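Local structure of cobalamin biosynthesis protein (Agrobacterium tumefaciens, 3BY5) at residues A103-V114 / T124-D132. The protein probably takes part in cobalamin (vitamin B12) biosynthesis as a member of the cobalamin synthesis G C-terminal family, though its precise activity is not established. Numbering follows the deposited sequence.
Sequences ALAAAGAGARLV and TVAIAMTSD. With SO4 (sulfate ion), chain B.
R112 and M129 face each other as an antiparallel hydrogen-bonded pair: R112 N reaches M129 O and M129 N returns to R112 O, both at 3.0 Å. A third bond, V114 N to I127 O, extends the ladder past the non-hydrogen-bonded pair L113–A128. Helix 103-107 runs over strand 124-129 at 28°, their axes 7.9 Å apart at closest; the helix ends at A107, and G108, with positive phi (100°), is first to leave helical geometry.

A128 CB is the meeting point beneath the helix, with L104 CD2 at 3.8 Å and A103 CB at 4.0 Å; A107 and L113 also border it. R112 and M129 (a selenomethionine) project from the face opposite L113 and A128. With chi1 at 70°, R112 CG lies between backbone N and carbonyl carbon, and the chain, bent at chi2, folds back along the partner strand, where NH2 makes a weak hydrogen bond to T130 O (3.5 Å). The V114 side chain crosses those of I127 and M129 at about a right angle, CG2 meeting I127 CG2 at 3.7 Å and CG1 meeting M129 CB at 3.8 Å. T124 OG1 donates to a sulfate, probably from the crystallisation liquor, bound also by S97 and S99.

The contact joins a beta hairpin to the helix preceding it. Helix 72-84 backs L104, helix 23-37 packs against I127 on the opposite face, and strand 11-17 flanks strand 123-129, leaving 112-120 at one edge of the mixed sheet.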
# COMPACT_ATOMS: atom_id res chain seq x y z
N ALA A 103 -9.40 -4.81 -1.93
CA ALA A 103 -9.81 -4.44 -0.58
C ALA A 103 -9.60 -5.57 0.41
O ALA A 103 -9.17 -5.33 1.53
CB ALA A 103 -11.26 -4.00 -0.56
N LEU A 104 -9.89 -6.80 -0.02
CA LEU A 104 -9.74 -7.98 0.83
C LEU A 104 -8.28 -8.34 1.04
O LEU A 104 -7.92 -8.81 2.11
CB LEU A 104 -10.49 -9.18 0.24
CG LEU A 104 -12.02 -9.21 0.37
CD1 LEU A 104 -12.57 -10.45 -0.31
CD2 LEU A 104 -12.47 -9.14 1.82
N ALA A 105 -7.46 -8.11 0.02
CA ALA A 105 -6.02 -8.38 0.12
C ALA A 105 -5.35 -7.44 1.10
O ALA A 105 -4.53 -7.87 1.92
CB ALA A 105 -5.37 -8.27 -1.23
N ALA A 106 -5.70 -6.16 1.02
CA ALA A 106 -5.14 -5.15 1.90
C ALA A 106 -5.65 -5.28 3.32
O ALA A 106 -4.93 -4.99 4.27
CB ALA A 106 -5.43 -3.77 1.37
N ALA A 107 -6.87 -5.74 3.45
CA ALA A 107 -7.49 -6.00 4.72
C ALA A 107 -6.89 -7.17 5.40
O ALA A 107 -6.66 -7.15 6.56
CB ALA A 107 -8.91 -6.23 4.55
N GLY A 108 -6.63 -8.22 4.67
CA GLY A 108 -5.85 -9.28 5.22
C GLY A 108 -6.76 -10.37 5.66
O GLY A 108 -7.83 -10.50 5.16
N ALA A 109 -6.30 -11.16 6.60
CA ALA A 109 -7.00 -12.37 6.95
C ALA A 109 -7.87 -11.98 8.08
O ALA A 109 -7.61 -10.98 8.70
CB ALA A 109 -6.03 -13.37 7.39
N GLY A 110 -8.88 -12.77 8.35
CA GLY A 110 -10.01 -12.91 7.46
C GLY A 110 -10.92 -11.71 7.42
O GLY A 110 -11.81 -11.57 8.20
N ALA A 111 -10.69 -10.86 6.46
CA ALA A 111 -11.61 -9.82 6.16
C ALA A 111 -12.81 -10.40 5.49
O ALA A 111 -12.80 -11.51 5.03
CB ALA A 111 -10.97 -8.86 5.28
N ARG A 112 -13.85 -9.59 5.43
CA ARG A 112 -15.07 -9.87 4.69
C ARG A 112 -15.59 -8.58 4.06
O ARG A 112 -15.27 -7.49 4.53
CB ARG A 112 -16.12 -10.54 5.59
CG ARG A 112 -16.71 -9.63 6.65
CD ARG A 112 -16.75 -10.29 8.03
NE ARG A 112 -16.73 -9.27 9.08
CZ ARG A 112 -15.64 -8.87 9.73
NH1 ARG A 112 -14.45 -9.41 9.48
NH2 ARG A 112 -15.74 -7.92 10.66
N LEU A 113 -16.37 -8.72 3.00
CA LEU A 113 -17.04 -7.58 2.38
C LEU A 113 -18.30 -7.28 3.15
O LEU A 113 -19.10 -8.17 3.41
CB LEU A 113 -17.38 -7.88 0.93
CG LEU A 113 -16.24 -8.12 -0.05
CD1 LEU A 113 -16.81 -8.67 -1.33
CD2 LEU A 113 -15.43 -6.85 -0.31
N VAL A 114 -18.49 -6.01 3.52
CA VAL A 114 -19.61 -5.62 4.39
C VAL A 114 -20.71 -4.83 3.68
O VAL A 114 -21.80 -4.64 4.23
CB VAL A 114 -19.12 -4.84 5.63
CG1 VAL A 114 -18.20 -5.71 6.47
CG2 VAL A 114 -18.42 -3.54 5.23
N THR A 124 -15.47 2.74 -8.90
CA THR A 124 -15.98 1.61 -8.12
C THR A 124 -15.35 1.60 -6.73
O THR A 124 -14.15 1.78 -6.59
CB THR A 124 -15.71 0.28 -8.83
OG1 THR A 124 -16.10 0.38 -10.20
CG2 THR A 124 -16.48 -0.86 -8.17
N VAL A 125 -16.19 1.39 -5.72
CA VAL A 125 -15.75 1.34 -4.34
C VAL A 125 -16.25 0.05 -3.70
O VAL A 125 -17.46 -0.20 -3.67
CB VAL A 125 -16.27 2.54 -3.53
CG1 VAL A 125 -15.63 2.58 -2.15
CG2 VAL A 125 -16.02 3.86 -4.27
N ALA A 126 -15.32 -0.76 -3.20
CA ALA A 126 -15.63 -1.97 -2.43
C ALA A 126 -15.15 -1.80 -1.00
O ALA A 126 -14.00 -1.47 -0.78
CB ALA A 126 -14.96 -3.17 -3.05
N ILE A 127 -16.03 -2.03 -0.03
CA ILE A 127 -15.63 -1.89 1.37
C ILE A 127 -15.47 -3.24 2.06
O ILE A 127 -16.38 -4.07 2.04
CB ILE A 127 -16.59 -0.94 2.18
CG1 ILE A 127 -16.48 0.50 1.67
CG2 ILE A 127 -16.25 -0.93 3.67
CD1 ILE A 127 -17.58 0.90 0.73
N ALA A 128 -14.29 -3.46 2.64
CA ALA A 128 -14.02 -4.64 3.45
C ALA A 128 -13.68 -4.26 4.88
O ALA A 128 -13.10 -3.21 5.12
CB ALA A 128 -12.90 -5.46 2.84
N MSE A 129 -14.07 -5.11 5.83
CA MSE A 129 -13.66 -4.98 7.23
C MSE A 129 -12.95 -6.23 7.68
O MSE A 129 -13.29 -7.33 7.27
CB MSE A 129 -14.87 -4.73 8.12
CG MSE A 129 -15.03 -3.29 8.56
SE MSE A 129 -16.89 -2.77 8.70
CE MSE A 129 -16.70 -0.97 9.42
N THR A 130 -11.95 -6.06 8.55
CA THR A 130 -11.14 -7.18 9.00
C THR A 130 -11.58 -7.67 10.38
O THR A 130 -12.42 -7.05 11.02
CB THR A 130 -9.63 -6.83 8.98
OG1 THR A 130 -8.86 -8.04 9.10
CG2 THR A 130 -9.26 -5.87 10.10
N SER A 131 -11.00 -8.80 10.81
CA SER A 131 -11.32 -9.46 12.09
C SER A 131 -11.31 -8.55 13.32
O SER A 131 -12.21 -8.63 14.16
CB SER A 131 -10.38 -10.65 12.32
OG SER A 131 -10.44 -11.57 11.24
N ASP A 132 -10.30 -7.69 13.42
CA ASP A 132 -10.21 -6.70 14.51
C ASP A 132 -10.75 -5.33 14.09
O ASP A 132 -11.95 -5.07 14.18
CB ASP A 132 -8.77 -6.58 15.03
CG ASP A 132 -7.78 -6.14 13.96
OD1 ASP A 132 -7.32 -4.98 14.02
OD2 ASP A 132 -7.46 -6.96 13.07
S SO4 B . -14.46 -3.59 -10.37
O1 SO4 B . -13.05 -3.21 -10.36
O2 SO4 B . -14.93 -3.79 -9.00
O3 SO4 B . -15.24 -2.54 -11.00
O4 SO4 B . -14.62 -4.83 -11.12